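Local structure of alpha-1,3-glucanase (Streptomyces thermodiastaticus, 7C7D) at residues 492-495 / 500-503. The protein probably hydrolyses alpha-1,3-glucosidic linkages of alpha-1,3-glucan as a thermostable glycoside hydrolase of family GH87. Sequence-based numbering, arbitrary orientation.
Sequences TTIT and SAFE
I494 reaches across the interior with both of its branches, CD1 settling over a face of the F502 ring while CB of A501 sits near both end methyls, CG2 and CD1. The CH-pi contact is well placed: CD1 of I494 is 3.9 Å from the ring centroid of F502 and 20° off the ring normal. It is displaced toward the rim, where CZ of F502 lies 3.7 Å from CD1 of I494. With chi2 extended (-179°), CD1 stands out from the backbone far enough to reach the ring. On the other branch, CG2 of I494 meets CB of A501 at 4.0 Å; alanine's small methyl suits this place, where the CA atoms of I494 and A501 are 6.5 Å apart. The phenyl group of F502 has CG anti to its carbonyl carbon (chi1 -62°), the turn that brings its face round to take the methyl. No hydrogen bond joins the two segments, and the three touching residues are buried. This is interior packing of the right-handed parallel beta-helix, between two walls of one coil joined by a short turn. The backbone of I494 hydrogen-bonds to A523 on strand 517-527, the next coil, whose V519 and A522 also touch F502, while V524 touches A501.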
loop_
_atom_site.group_PDB
_atom_site.type_symbol
_atom_site.label_atom_id
_atom_site.label_comp_id
_atom_site.label_asym_id
_atom_site.label_seq_id
_atom_site.Cartn_x
_atom_site.Cartn_y
_atom_site.Cartn_z
ATOM N N THR A 492 7.719 -9.453 -15.465
ATOM C CA THR A 492 7.769 -9.327 -14.014
ATOM C C THR A 492 9.215 -9.403 -13.541
ATOM O O THR A 492 9.961 -10.299 -13.947
ATOM C CB THR A 492 6.966 -10.441 -13.337
ATOM O OG1 THR A 492 5.682 -10.560 -13.951
ATOM C CG2 THR A 492 6.756 -10.126 -11.868
ATOM N N THR A 493 9.598 -8.482 -12.669
ATOM C CA THR A 493 10.891 -8.521 -11.998
ATOM C C THR A 493 10.635 -8.945 -10.560
ATOM O O THR A 493 9.850 -8.302 -9.859
ATOM C CB THR A 493 11.558 -7.149 -12.062
ATOM O OG1 THR A 493 11.763 -6.800 -13.435
ATOM C CG2 THR A 493 12.891 -7.144 -11.335
ATOM N N ILE A 494 11.263 -10.040 -10.139
ATOM C CA ILE A 494 11.077 -10.591 -8.796
ATOM C C ILE A 494 12.455 -10.733 -8.164
ATOM O O ILE A 494 13.294 -11.492 -8.665
ATOM C CB ILE A 494 10.320 -11.932 -8.809
ATOM C CG1 ILE A 494 8.966 -11.777 -9.516
ATOM C CG2 ILE A 494 10.152 -12.443 -7.392
ATOM C CD1 ILE A 494 8.116 -13.037 -9.561
ATOM N N THR A 495 12.701 -9.988 -7.086
ATOM C CA THR A 495 14.047 -9.826 -6.556
ATOM C C THR A 495 14.059 -10.087 -5.057
ATOM O O THR A 495 13.238 -9.527 -4.315
ATOM C CB THR A 495 14.535 -8.401 -6.834
ATOM O OG1 THR A 495 14.450 -8.155 -8.243
ATOM C CG2 THR A 495 15.972 -8.186 -6.352
ATOM N N SER A 500 9.316 -18.350 -2.334
ATOM C CA SER A 500 9.177 -18.643 -3.749
ATOM C C SER A 500 8.853 -17.385 -4.547
ATOM O O SER A 500 8.406 -16.370 -4.010
ATOM C CB SER A 500 8.083 -19.683 -3.956
ATOM O OG SER A 500 6.921 -19.271 -3.260
ATOM N N ALA A 501 9.066 -17.476 -5.860
ATOM C CA ALA A 501 8.759 -16.369 -6.773
ATOM C C ALA A 501 7.307 -16.446 -7.234
ATOM O O ALA A 501 6.480 -15.619 -6.845
ATOM C CB ALA A 501 9.754 -16.343 -7.938
ATOM N N PHE A 502 6.980 -17.438 -8.057
ATOM C CA PHE A 502 5.620 -17.646 -8.544
ATOM C C PHE A 502 4.986 -18.799 -7.780
ATOM O O PHE A 502 5.602 -19.862 -7.642
ATOM C CB PHE A 502 5.621 -17.993 -10.036
ATOM C CG PHE A 502 6.177 -16.913 -10.923
ATOM C CD1 PHE A 502 5.404 -15.817 -11.276
ATOM C CD2 PHE A 502 7.470 -17.004 -11.423
ATOM C CE1 PHE A 502 5.908 -14.827 -12.095
ATOM C CE2 PHE A 502 7.983 -16.012 -12.250
ATOM C CZ PHE A 502 7.198 -14.918 -12.578
ATOM N N GLU A 503 3.754 -18.604 -7.307
ATOM C CA GLU A 503 3.021 -19.642 -6.598
ATOM C C GLU A 503 1.673 -19.863 -7.265
ATOM O O GLU A 503 0.960 -18.903 -7.575
ATOM C CB GLU A 503 2.807 -19.248 -5.134
ATOM C CG GLU A 503 1.955 -20.248 -4.369
ATOM C CD GLU A 503 1.561 -19.787 -2.982
ATOM O OE1 GLU A 503 1.760 -18.599 -2.639
ATOM O OE2 GLU A 503 1.031 -20.633 -2.231
#